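Local atomic coordinates of complement factor H (PDB entry 6XZ6), a protein that regulates the complement system, its fifth domain being the part bound here by the factor H receptor of trypanosomes. Residues T4-Y15 with K21-C32. Sequence-based numbering, arbitrary orientation.
Sequences TCDPPRIPNGVY and KYRGQDKITYEC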
loop_
_atom_site.group_PDB
_atom_site.type_symbol
_atom_site.label_atom_id
_atom_site.label_comp_id
_atom_site.label_asym_id
_atom_site.label_seq_id
_atom_site.Cartn_x
_atom_site.Cartn_y
_atom_site.Cartn_z
ATOM N N THR B 4 -33.483 -21.698 -15.908
ATOM C CA THR B 4 -32.973 -20.434 -15.354
ATOM C C THR B 4 -32.625 -20.608 -13.893
ATOM O O THR B 4 -33.244 -21.436 -13.223
ATOM C CB THR B 4 -33.889 -19.213 -15.581
ATOM O OG1 THR B 4 -35.253 -19.522 -15.288
ATOM C CG2 THR B 4 -33.743 -18.616 -16.965
ATOM N N CYS B 5 -31.621 -19.837 -13.406
ATOM C CA CYS B 5 -31.155 -19.809 -12.013
ATOM C C CYS B 5 -31.176 -18.402 -11.510
ATOM O O CYS B 5 -30.899 -17.454 -12.247
ATOM C CB CYS B 5 -29.743 -20.384 -11.856
ATOM S SG CYS B 5 -29.557 -22.102 -12.384
ATOM N N ASP B 6 -31.367 -18.292 -10.211
ATOM C CA ASP B 6 -31.271 -17.049 -9.488
ATOM C C ASP B 6 -29.785 -16.911 -9.144
ATOM O O ASP B 6 -29.080 -17.938 -9.144
ATOM C CB ASP B 6 -32.097 -17.133 -8.194
ATOM C CG ASP B 6 -33.595 -17.024 -8.393
ATOM O OD1 ASP B 6 -34.028 -16.247 -9.291
ATOM O OD2 ASP B 6 -34.342 -17.704 -7.649
ATOM N N PRO B 7 -29.278 -15.687 -8.847
ATOM C CA PRO B 7 -27.863 -15.563 -8.458
ATOM C C PRO B 7 -27.494 -16.490 -7.291
ATOM O O PRO B 7 -28.334 -16.697 -6.400
ATOM C CB PRO B 7 -27.751 -14.102 -8.022
ATOM C CG PRO B 7 -28.892 -13.410 -8.650
ATOM C CD PRO B 7 -29.968 -14.383 -8.804
ATOM N N PRO B 8 -26.278 -17.100 -7.281
ATOM C CA PRO B 8 -25.915 -17.969 -6.147
ATOM C C PRO B 8 -25.770 -17.182 -4.859
ATOM O O PRO B 8 -25.517 -15.980 -4.870
ATOM C CB PRO B 8 -24.568 -18.575 -6.559
ATOM C CG PRO B 8 -24.042 -17.698 -7.567
ATOM C CD PRO B 8 -25.178 -16.998 -8.257
ATOM N N ARG B 9 -25.959 -17.855 -3.743
ATOM C CA ARG B 9 -25.810 -17.232 -2.457
ATOM C C ARG B 9 -24.592 -17.924 -1.845
ATOM O O ARG B 9 -24.617 -19.122 -1.565
ATOM C CB ARG B 9 -27.105 -17.359 -1.647
ATOM C CG ARG B 9 -28.263 -16.539 -2.255
ATOM C CD ARG B 9 -29.604 -16.635 -1.534
ATOM N NE ARG B 9 -29.492 -16.183 -0.154
ATOM C CZ ARG B 9 -30.513 -16.045 0.672
ATOM N NH1 ARG B 9 -31.750 -16.280 0.253
ATOM N NH2 ARG B 9 -30.312 -15.641 1.920
ATOM N N ILE B 10 -23.480 -17.190 -1.798
ATOM C CA ILE B 10 -22.185 -17.649 -1.300
ATOM C C ILE B 10 -21.742 -16.753 -0.121
ATOM O O ILE B 10 -20.924 -15.844 -0.312
ATOM C CB ILE B 10 -21.088 -17.769 -2.417
ATOM C CG1 ILE B 10 -21.644 -18.451 -3.682
ATOM C CG2 ILE B 10 -19.854 -18.523 -1.898
ATOM C CD1 ILE B 10 -20.950 -18.166 -4.907
ATOM N N PRO B 11 -22.241 -17.023 1.122
ATOM C CA PRO B 11 -21.711 -16.295 2.286
ATOM C C PRO B 11 -20.191 -16.578 2.422
ATOM O O PRO B 11 -19.743 -17.695 2.120
ATOM C CB PRO B 11 -22.479 -16.912 3.470
ATOM C CG PRO B 11 -23.572 -17.652 2.902
ATOM C CD PRO B 11 -23.184 -18.080 1.551
ATOM N N ASN B 12 -19.406 -15.561 2.852
ATOM C CA ASN B 12 -17.945 -15.611 3.078
ATOM C C ASN B 12 -17.133 -15.908 1.803
ATOM O O ASN B 12 -15.974 -16.335 1.880
ATOM C CB ASN B 12 -17.572 -16.569 4.223
ATOM C CG ASN B 12 -18.289 -16.253 5.516
ATOM O OD1 ASN B 12 -18.192 -15.163 6.082
ATOM N ND2 ASN B 12 -19.033 -17.202 6.010
ATOM N N GLY B 13 -17.751 -15.608 0.659
ATOM C CA GLY B 13 -17.177 -15.757 -0.669
ATOM C C GLY B 13 -17.636 -14.688 -1.639
ATOM O O GLY B 13 -18.532 -13.902 -1.309
ATOM N N VAL B 14 -17.016 -14.659 -2.843
ATOM C CA VAL B 14 -17.329 -13.738 -3.960
ATOM C C VAL B 14 -17.434 -14.532 -5.266
ATOM O O VAL B 14 -16.494 -15.241 -5.614
ATOM C CB VAL B 14 -16.312 -12.579 -4.212
ATOM C CG1 VAL B 14 -16.972 -11.232 -4.416
ATOM C CG2 VAL B 14 -15.078 -12.576 -3.334
ATOM N N TYR B 15 -18.527 -14.371 -6.012
ATOM C CA TYR B 15 -18.699 -14.992 -7.335
ATOM C C TYR B 15 -18.658 -13.924 -8.417
ATOM O O TYR B 15 -18.757 -12.710 -8.143
ATOM C CB TYR B 15 -19.993 -15.821 -7.445
ATOM C CG TYR B 15 -21.272 -15.020 -7.353
ATOM C CD1 TYR B 15 -21.857 -14.732 -6.117
ATOM C CD2 TYR B 15 -21.931 -14.588 -8.496
ATOM C CE1 TYR B 15 -23.033 -13.982 -6.029
ATOM C CE2 TYR B 15 -23.107 -13.840 -8.417
ATOM C CZ TYR B 15 -23.653 -13.544 -7.182
ATOM O OH TYR B 15 -24.810 -12.821 -7.094
ATOM N N LYS B 21 -30.190 -12.818 -13.433
ATOM C CA LYS B 21 -30.655 -14.150 -13.807
ATOM C C LYS B 21 -29.660 -14.799 -14.749
ATOM O O LYS B 21 -29.101 -14.142 -15.638
ATOM C CB LYS B 21 -32.041 -14.071 -14.479
ATOM C CG LYS B 21 -32.815 -15.382 -14.459
ATOM C CD LYS B 21 -34.269 -15.182 -14.032
ATOM C CE LYS B 21 -34.501 -15.403 -12.548
ATOM N NZ LYS B 21 -34.267 -14.164 -11.756
ATOM N N TYR B 22 -29.459 -16.108 -14.551
ATOM C CA TYR B 22 -28.561 -16.958 -15.333
ATOM C C TYR B 22 -29.384 -18.003 -16.065
ATOM O O TYR B 22 -30.454 -18.394 -15.608
ATOM C CB TYR B 22 -27.528 -17.628 -14.417
ATOM C CG TYR B 22 -26.726 -16.639 -13.604
ATOM C CD1 TYR B 22 -27.250 -16.074 -12.444
ATOM C CD2 TYR B 22 -25.438 -16.270 -13.988
ATOM C CE1 TYR B 22 -26.528 -15.138 -11.705
ATOM C CE2 TYR B 22 -24.699 -15.348 -13.243
ATOM C CZ TYR B 22 -25.250 -14.798 -12.094
ATOM O OH TYR B 22 -24.553 -13.917 -11.321
ATOM N N ARG B 23 -28.889 -18.436 -17.210
ATOM C CA ARG B 23 -29.569 -19.414 -18.066
ATOM C C ARG B 23 -28.856 -20.756 -17.912
ATOM O O ARG B 23 -27.748 -20.790 -17.385
ATOM C CB ARG B 23 -29.522 -18.942 -19.539
ATOM C CG ARG B 23 -29.880 -17.456 -19.767
ATOM C CD ARG B 23 -31.314 -17.208 -20.240
ATOM N NE ARG B 23 -31.728 -18.113 -21.320
ATOM C CZ ARG B 23 -31.373 -17.993 -22.599
ATOM N NH1 ARG B 23 -31.796 -18.874 -23.497
ATOM N NH2 ARG B 23 -30.590 -16.993 -22.988
ATOM N N GLY B 24 -29.482 -21.838 -18.349
ATOM C CA GLY B 24 -28.881 -23.163 -18.295
ATOM C C GLY B 24 -27.510 -23.189 -18.940
ATOM O O GLY B 24 -27.290 -22.546 -19.969
ATOM N N GLN B 25 -26.565 -23.866 -18.280
ATOM C CA GLN B 25 -25.157 -24.054 -18.670
ATOM C C GLN B 25 -24.277 -22.789 -18.461
ATOM O O GLN B 25 -23.083 -22.836 -18.761
ATOM C CB GLN B 25 -25.001 -24.641 -20.088
ATOM C CG GLN B 25 -25.628 -26.034 -20.278
ATOM C CD GLN B 25 -25.187 -27.067 -19.257
ATOM O OE1 GLN B 25 -25.967 -27.469 -18.385
ATOM N NE2 GLN B 25 -23.932 -27.520 -19.343
ATOM N N ASP B 26 -24.848 -21.703 -17.873
ATOM C CA ASP B 26 -24.104 -20.483 -17.537
ATOM C C ASP B 26 -23.259 -20.819 -16.323
ATOM O O ASP B 26 -23.778 -21.375 -15.347
ATOM C CB ASP B 26 -25.040 -19.294 -17.207
ATOM C CG ASP B 26 -25.513 -18.415 -18.376
ATOM O OD1 ASP B 26 -25.406 -18.858 -19.548
ATOM O OD2 ASP B 26 -26.001 -17.284 -18.114
ATOM N N LYS B 27 -21.953 -20.520 -16.399
ATOM C CA LYS B 27 -21.003 -20.789 -15.327
ATOM C C LYS B 27 -20.617 -19.545 -14.551
ATOM O O LYS B 27 -20.321 -18.480 -15.131
ATOM C CB LYS B 27 -19.711 -21.450 -15.858
ATOM C CG LYS B 27 -19.855 -22.901 -16.275
ATOM C CD LYS B 27 -18.552 -23.642 -16.187
ATOM C CE LYS B 27 -18.462 -24.683 -17.262
ATOM N NZ LYS B 27 -17.787 -24.145 -18.485
ATOM N N ILE B 28 -20.575 -19.702 -13.224
ATOM C CA ILE B 28 -20.051 -18.703 -12.301
ATOM C C ILE B 28 -18.730 -19.282 -11.726
ATOM O O ILE B 28 -18.563 -20.500 -11.679
ATOM C CB ILE B 28 -21.049 -18.238 -11.194
ATOM C CG1 ILE B 28 -21.432 -19.367 -10.194
ATOM C CG2 ILE B 28 -22.278 -17.587 -11.784
ATOM C CD1 ILE B 28 -20.649 -19.398 -8.874
ATOM N N THR B 29 -17.800 -18.413 -11.331
ATOM C CA THR B 29 -16.560 -18.795 -10.655
ATOM C C THR B 29 -16.569 -18.030 -9.311
ATOM O O THR B 29 -16.977 -16.886 -9.262
ATOM C CB THR B 29 -15.287 -18.537 -11.490
ATOM O OG1 THR B 29 -15.222 -17.158 -11.824
ATOM C CG2 THR B 29 -15.191 -19.404 -12.734
ATOM N N TYR B 30 -16.168 -18.657 -8.237
ATOM C CA TYR B 30 -16.165 -18.024 -6.927
ATOM C C TYR B 30 -14.827 -18.166 -6.186
ATOM O O TYR B 30 -14.093 -19.125 -6.399
ATOM C CB TYR B 30 -17.336 -18.554 -6.068
ATOM C CG TYR B 30 -17.161 -19.970 -5.555
ATOM C CD1 TYR B 30 -17.413 -21.069 -6.377
ATOM C CD2 TYR B 30 -16.851 -20.214 -4.219
ATOM C CE1 TYR B 30 -17.297 -22.368 -5.897
ATOM C CE2 TYR B 30 -16.722 -21.512 -3.732
ATOM C CZ TYR B 30 -16.950 -22.585 -4.573
ATOM O OH TYR B 30 -16.820 -23.866 -4.107
ATOM N N GLU B 31 -14.545 -17.213 -5.296
ATOM C CA GLU B 31 -13.360 -17.172 -4.439
ATOM C C GLU B 31 -13.836 -16.983 -3.014
ATOM O O GLU B 31 -14.859 -16.353 -2.794
ATOM C CB GLU B 31 -12.430 -16.013 -4.835
ATOM C CG GLU B 31 -11.725 -16.217 -6.156
ATOM C CD GLU B 31 -10.746 -17.369 -6.176
ATOM O OE1 GLU B 31 -9.864 -17.403 -5.288
ATOM O OE2 GLU B 31 -10.848 -18.224 -7.089
ATOM N N CYS B 32 -13.104 -17.519 -2.060
ATOM C CA CYS B 32 -13.441 -17.412 -0.650
ATOM C C CYS B 32 -12.600 -16.315 0.041
ATOM O O CYS B 32 -11.477 -16.022 -0.386
ATOM C CB CYS B 32 -13.296 -18.771 0.041
ATOM S SG CYS B 32 -14.438 -20.061 -0.561
#
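The CD1 methyl of Ile-28 fits among three partners: Pro-8 CG, the CD1 of Ile-10, which meets it tip to tip, and Tyr-15 CB at 3.9 Å. Pro-8 also lays its CG over the centre of one face of the Tyr-15 ring, while Ile-10 CD1 packs 3.8 Å from Tyr-30 CB. Farther out, Tyr-22 CE1 lies against Pro-7 CA at 3.5 Å, and the ring stacks edge-to-face with Trp-52. Such packing illustrates how a sushi (SCR) domain, which has no helix here, builds a core from short strands and two disulfides, Cys-5 to Cys-47 and Cys-32 to Cys-58. The Tyr-22 hydroxyl stands at the edge of the Tyr-15 ring and is hydrogen-bonded to Pro-17 O and Leu-19 N; an alanine here would probably leave both without that mate and open a gap beside Pro-7 and Tyr-15. Two antiparallel pairs frame the core: Val-14 N bonds Glu-31 O at 2.7 Å with the return bond from Glu-31 N, and Cys-5 and Tyr-22 exchange a second couple. Val-14 packs on Phe-166 of the trypanosome receptor chain. At the exposed margin, Lys-21 runs alongside Asp-6, and Lys-21 NZ makes a salt bridge to Asp-6 OD1 at 3.2 Å, its hydrogen bond weak.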